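Local coordinates for protein arylalkylamine N-Acetyltransferase 2 (Aedes aegypti, PDB 4FD5) that probably transfers the acetyl group of acetyl-CoA to the amine of dopamine and related arylalkylamines, and may also couple long-chain acyl groups to serotonin, at residues A[21-26]-A[75-80]; A[133-138]-A[148-152]. All blocks are in the same frame, centred on the assembly; numbering follows the deposited sequence.

Contact 1 of 2, residues A[21-26]-A[75-80]; sequences DVIEHL and IAGVAL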
loop_
_atom_site.group_PDB
_atom_site.type_symbol
_atom_site.label_atom_id
_atom_site.label_comp_id
_atom_site.label_asym_id
_atom_site.label_seq_id
_atom_site.Cartn_x
_atom_site.Cartn_y
_atom_site.Cartn_z
ATOM N N ASP A 21 -12.591 -7.832 -10.344
ATOM C CA ASP A 21 -11.884 -7.117 -11.421
ATOM C C ASP A 21 -10.637 -6.470 -10.830
ATOM O O ASP A 21 -9.576 -6.425 -11.473
ATOM C CB ASP A 21 -12.739 -5.997 -12.015
ATOM C CG ASP A 21 -13.836 -6.490 -12.954
ATOM O OD1 ASP A 21 -13.823 -7.669 -13.347
ATOM O OD2 ASP A 21 -14.708 -5.663 -13.320
ATOM N N VAL A 22 -10.769 -5.958 -9.611
ATOM C CA VAL A 22 -9.661 -5.222 -9.003
ATOM C C VAL A 22 -8.559 -6.215 -8.628
ATOM O O VAL A 22 -7.376 -5.993 -8.907
ATOM C CB VAL A 22 -10.139 -4.355 -7.813
ATOM C CG1 VAL A 22 -8.950 -3.889 -6.944
ATOM C CG2 VAL A 22 -10.963 -3.170 -8.303
ATOM N N ILE A 23 -8.947 -7.353 -8.059
ATOM C CA ILE A 23 -7.940 -8.291 -7.630
ATOM C C ILE A 23 -7.199 -8.867 -8.840
ATOM O O ILE A 23 -5.981 -9.023 -8.811
ATOM C CB ILE A 23 -8.540 -9.364 -6.710
ATOM C CG1 ILE A 23 -8.923 -8.709 -5.379
ATOM C CG2 ILE A 23 -7.532 -10.500 -6.507
ATOM C CD1 ILE A 23 -9.796 -9.547 -4.484
ATOM N N GLU A 24 -7.933 -9.122 -9.928
ATOM C CA GLU A 24 -7.302 -9.556 -11.166
ATOM C C GLU A 24 -6.309 -8.493 -11.662
ATOM O O GLU A 24 -5.182 -8.834 -12.035
ATOM C CB GLU A 24 -8.354 -9.882 -12.230
ATOM C CG GLU A 24 -7.786 -10.391 -13.550
ATOM C CD GLU A 24 -7.008 -11.704 -13.439
ATOM O OE1 GLU A 24 -7.130 -12.433 -12.432
ATOM O OE2 GLU A 24 -6.256 -12.006 -14.390
ATOM N N HIS A 25 -6.704 -7.217 -11.622
ATOM C CA HIS A 25 -5.786 -6.135 -12.020
ATOM C C HIS A 25 -4.513 -6.287 -11.199
ATOM O O HIS A 25 -3.400 -6.257 -11.753
ATOM C CB HIS A 25 -6.428 -4.748 -11.835
ATOM C CG HIS A 25 -5.443 -3.609 -11.712
ATOM N ND1 HIS A 25 -4.935 -2.925 -12.800
ATOM C CD2 HIS A 25 -4.892 -3.023 -10.619
ATOM C CE1 HIS A 25 -4.108 -1.973 -12.379
ATOM N NE2 HIS A 25 -4.067 -2.013 -11.063
ATOM N N LEU A 26 -4.665 -6.507 -9.892
ATOM C CA LEU A 26 -3.477 -6.586 -9.041
ATOM C C LEU A 26 -2.628 -7.794 -9.459
ATOM O O LEU A 26 -1.406 -7.674 -9.651
ATOM C CB LEU A 26 -3.851 -6.605 -7.548
ATOM C CG LEU A 26 -4.542 -5.316 -7.064
ATOM C CD1 LEU A 26 -5.058 -5.427 -5.628
ATOM C CD2 LEU A 26 -3.608 -4.099 -7.200
ATOM N N ILE A 75 -10.308 -1.467 -15.611
ATOM C CA ILE A 75 -9.592 -0.891 -14.476
ATOM C C ILE A 75 -8.287 -0.290 -14.992
ATOM O O ILE A 75 -7.384 -1.012 -15.414
ATOM C CB ILE A 75 -9.295 -1.964 -13.382
ATOM C CG1 ILE A 75 -10.599 -2.577 -12.841
ATOM C CG2 ILE A 75 -8.460 -1.377 -12.231
ATOM C CD1 ILE A 75 -11.536 -1.582 -12.217
ATOM N N ALA A 76 -8.199 1.030 -14.971
ATOM C CA ALA A 76 -6.969 1.701 -15.395
ATOM C C ALA A 76 -5.999 1.771 -14.231
ATOM O O ALA A 76 -4.772 1.709 -14.414
ATOM C CB ALA A 76 -7.268 3.084 -15.931
ATOM N N GLY A 77 -6.537 1.912 -13.023
ATOM C CA GLY A 77 -5.641 1.915 -11.870
ATOM C C GLY A 77 -6.429 1.905 -10.581
ATOM O O GLY A 77 -7.632 2.131 -10.611
ATOM N N VAL A 78 -5.772 1.647 -9.455
ATOM C CA VAL A 78 -6.454 1.687 -8.158
ATOM C C VAL A 78 -5.579 2.270 -7.044
ATOM O O VAL A 78 -4.348 2.211 -7.088
ATOM C CB VAL A 78 -6.906 0.285 -7.704
ATOM C CG1 VAL A 78 -7.949 -0.283 -8.681
ATOM C CG2 VAL A 78 -5.709 -0.644 -7.532
ATOM N N ALA A 79 -6.256 2.800 -6.029
ATOM C CA ALA A 79 -5.658 3.077 -4.735
ATOM C C ALA A 79 -6.450 2.275 -3.723
ATOM O O ALA A 79 -7.615 2.581 -3.469
ATOM C CB ALA A 79 -5.759 4.551 -4.406
ATOM N N LEU A 80 -5.840 1.224 -3.185
ATOM C CA LEU A 80 -6.509 0.441 -2.150
ATOM C C LEU A 80 -6.117 1.075 -0.831
ATOM O O LEU A 80 -4.916 1.146 -0.495
ATOM C CB LEU A 80 -6.097 -1.028 -2.179
ATOM C CG LEU A 80 -6.979 -1.955 -3.012
ATOM C CD1 LEU A 80 -6.966 -1.544 -4.451
ATOM C CD2 LEU A 80 -6.606 -3.418 -2.857
HETATM O O HOH W 1 -5.768 -3.497 -15.431
#

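Contact 2 of 2, residues A[133-138]-A[148-152]; sequences IRILSV and AKKLI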
loop_
_atom_site.group_PDB
_atom_site.type_symbol
_atom_site.label_atom_id
_atom_site.label_comp_id
_atom_site.label_asym_id
_atom_site.label_seq_id
_atom_site.Cartn_x
_atom_site.Cartn_y
_atom_site.Cartn_z
ATOM N N ILE A 133 -3.066 4.485 2.800
ATOM C CA ILE A 133 -2.949 4.108 1.396
ATOM C C ILE A 133 -2.075 2.860 1.365
ATOM O O ILE A 133 -0.911 2.898 1.764
ATOM C CB ILE A 133 -2.286 5.221 0.558
ATOM C CG1 ILE A 133 -3.083 6.513 0.626
ATOM C CG2 ILE A 133 -2.150 4.796 -0.909
ATOM C CD1 ILE A 133 -2.233 7.754 0.355
ATOM N N ARG A 134 -2.637 1.746 0.910
ATOM C CA ARG A 134 -1.936 0.469 0.972
ATOM C C ARG A 134 -1.361 0.028 -0.356
ATOM O O ARG A 134 -0.242 -0.502 -0.400
ATOM C CB ARG A 134 -2.849 -0.616 1.541
ATOM C CG ARG A 134 -3.225 -0.296 2.966
ATOM C CD ARG A 134 -4.078 -1.388 3.622
ATOM N NE ARG A 134 -4.273 -1.026 5.020
ATOM C CZ ARG A 134 -5.269 -1.441 5.795
ATOM N NH1 ARG A 134 -6.190 -2.281 5.331
ATOM N NH2 ARG A 134 -5.333 -1.010 7.051
ATOM N N ILE A 135 -2.142 0.199 -1.424
ATOM C CA ILE A 135 -1.650 -0.114 -2.759
ATOM C C ILE A 135 -1.962 1.037 -3.697
ATOM O O ILE A 135 -3.069 1.561 -3.673
ATOM C CB ILE A 135 -2.320 -1.383 -3.334
ATOM C CG1 ILE A 135 -1.825 -2.615 -2.576
ATOM C CG2 ILE A 135 -2.032 -1.508 -4.824
ATOM C CD1 ILE A 135 -2.381 -3.925 -3.125
ATOM N N LEU A 136 -0.986 1.435 -4.514
ATOM C CA LEU A 136 -1.220 2.390 -5.595
ATOM C C LEU A 136 -0.694 1.734 -6.862
ATOM O O LEU A 136 0.502 1.417 -6.954
ATOM C CB LEU A 136 -0.477 3.706 -5.318
ATOM C CG LEU A 136 -0.518 4.781 -6.406
ATOM C CD1 LEU A 136 -1.949 5.224 -6.680
ATOM C CD2 LEU A 136 0.340 5.949 -5.973
ATOM N N SER A 137 -1.584 1.526 -7.827
ATOM C CA SER A 137 -1.268 0.692 -8.992
ATOM C C SER A 137 -1.900 1.290 -10.245
ATOM O O SER A 137 -3.067 1.673 -10.219
ATOM C CB SER A 137 -1.825 -0.728 -8.766
ATOM O OG SER A 137 -1.586 -1.546 -9.899
ATOM N N VAL A 138 -1.130 1.406 -11.331
ATOM C CA VAL A 138 -1.672 1.902 -12.592
ATOM C C VAL A 138 -1.230 0.967 -13.710
ATOM O O VAL A 138 -0.041 0.683 -13.849
ATOM C CB VAL A 138 -1.183 3.337 -12.904
ATOM C CG1 VAL A 138 -1.725 3.816 -14.275
ATOM C CG2 VAL A 138 -1.588 4.283 -11.794
ATOM N N ALA A 148 -1.726 8.019 -11.244
ATOM C CA ALA A 148 -1.273 7.730 -9.878
ATOM C C ALA A 148 -1.552 8.912 -8.925
ATOM O O ALA A 148 -2.137 8.760 -7.820
ATOM C CB ALA A 148 0.209 7.348 -9.878
ATOM N N LYS A 149 -1.149 10.105 -9.367
ATOM C CA LYS A 149 -1.292 11.285 -8.546
ATOM C C LYS A 149 -2.775 11.571 -8.336
ATOM O O LYS A 149 -3.207 11.846 -7.222
ATOM C CB LYS A 149 -0.579 12.475 -9.198
ATOM C CG LYS A 149 -0.529 13.698 -8.325
ATOM C CD LYS A 149 0.329 14.751 -9.019
ATOM C CE LYS A 149 0.574 15.947 -8.134
ATOM N NZ LYS A 149 1.344 17.007 -8.852
ATOM N N LYS A 150 -3.564 11.463 -9.404
ATOM C CA LYS A 150 -5.001 11.716 -9.296
ATOM C C LYS A 150 -5.690 10.739 -8.338
ATOM O O LYS A 150 -6.595 11.126 -7.609
ATOM C CB LYS A 150 -5.667 11.676 -10.663
ATOM C CG LYS A 150 -5.161 12.762 -11.612
ATOM C CD LYS A 150 -5.875 12.664 -12.965
ATOM C CE LYS A 150 -5.351 13.690 -13.963
ATOM N NZ LYS A 150 -5.590 15.079 -13.487
ATOM N N LEU A 151 -5.259 9.485 -8.342
ATOM C CA LEU A 151 -5.810 8.493 -7.424
ATOM C C LEU A 151 -5.562 8.870 -5.976
ATOM O O LEU A 151 -6.445 8.707 -5.128
ATOM C CB LEU A 151 -5.253 7.101 -7.737
ATOM C CG LEU A 151 -5.856 6.404 -8.941
ATOM C CD1 LEU A 151 -4.978 5.238 -9.373
ATOM C CD2 LEU A 151 -7.280 5.941 -8.599
ATOM N N ILE A 152 -4.370 9.392 -5.689
ATOM C CA ILE A 152 -4.101 9.832 -4.325
ATOM C C ILE A 152 -4.904 11.104 -3.987
ATOM O O ILE A 152 -5.417 11.246 -2.885
ATOM C CB ILE A 152 -2.591 10.049 -4.096
ATOM C CG1 ILE A 152 -1.836 8.728 -4.311
ATOM C CG2 ILE A 152 -2.350 10.544 -2.693
ATOM C CD1 ILE A 152 -2.432 7.556 -3.534
#

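Contact 1 of 2, residues A[21-26]-A[75-80]
H25 of helix 19-29 lays one face of its imidazole against the branch methyl of I75, which belongs to strand 75-85. I75 CG2 sits 4.0 Å from the H25 ring centroid and 23° off the ring normal, the geometry of a CH-pi contact displaced toward the rim. H25 has CG anti to its own backbone N (chi1 158°), and this carries the ring out from the helix toward the strand. The ring is also held in its own plane: the oxygen of a water, at the ring edge, is hydrogen-bonded to H25 ND1 at 2.8 Å, and the same water donates to I75 O at 3.0 Å. H25 NE2 is hydrogen-bonded to S137 OG of the adjacent strand 129-138.

V78 and the imidazole run alongside each other, pointing opposite ways, with V78 CG2 4.0 Å from H25 CD2. The two methyls of V78 diverge: CG2 serves H25 and L26, whereas CG1 turns to V22, where V78 CG1 and V22 CG1 are 4.1 Å apart. The same V22 methyl also meets L80, V22 CG1 to L80 CD1 being 4.0 Å. The other branch of L80 meets L26 tip to tip, L26 CD1 to L80 CD2 at 3.8 Å.

I75 and V78 can both face the helix, although three positions apart, because A76 and G77 form a classic beta bulge opposite A68. The helix runs nearly across the strand, at 80° between the short axes. Contact 1 thus sets a helix on the sheet of the GNAT fold. Van der Waals packing supplies most of its cohesion, with no direct hydrogen bond between the segments; S137 and the bridging water, holding the two ring nitrogens, fix the rotation of the buried imidazole.

Contact 2 of 2, residues A[133-138]-A[148-152]
The beta-alpha-beta unit of strand 129-138, helix 147-161 and strand 166-171, which in GNAT enzymes typically carries the acyl-CoA-binding loop ahead of the helix, is closed here by its first strand packing against its helix. The segment axes come within 8.8 Å at 142°, roughly antiparallel, so V138 lies by A148 and I133 by I152.

L136 is the central wedge. With CG anti to the backbone N (chi1 175°), its two methyls part over the helix: L136 CD1 rests 3.7 Å from A148 O and 3.9 Å from L151 CB, while L136 CD2 reaches I152 CG1 at 3.9 Å. The I152 side chain crosses that of L136 at about a right angle and carries its tip on to I133, where I152 CD1 meets I133 CG2 at 3.8 Å. At the other end V138 CG2 covers A148, 4.0 Å from A148 CB. A classic beta bulge at R134 and I135, opposite L80, lets I133 and L136 point to the same side.

The side chains that meet are all aliphatic, some resting on backbone polar atoms, and no hydrogen bond crosses. The joint, only partly buried, depends on close apolar fit; V138 CG2 lies 3.8 Å from A148 N, consistent with the small A148 side chain allowing this approach.

In the fold
Following the chain from the N terminus, helix 19-29 comes first; after 48 intervening residues, helix 50-60 and strand 66-69 among them, contact 1 closes that long excursion on strand 75-85. Contact 2 opens only later, at strand 129-138, and shuts a short loop of nine residues on helix 147-161. The two are therefore in series, neither nested nor crossing. Their strands are antiparallel neighbours in one sheet, and the helices cover opposite faces: V78 points to helix 19-29, whereas A79 touches S155 of helix 147-161. Besides the histidine-serine bond, a probable backbone hydrogen bond, L80 O with R134 N at 2.7 Å, and packing of A76 O against V138 CG1 at 3.7 Å stitch the contacts together.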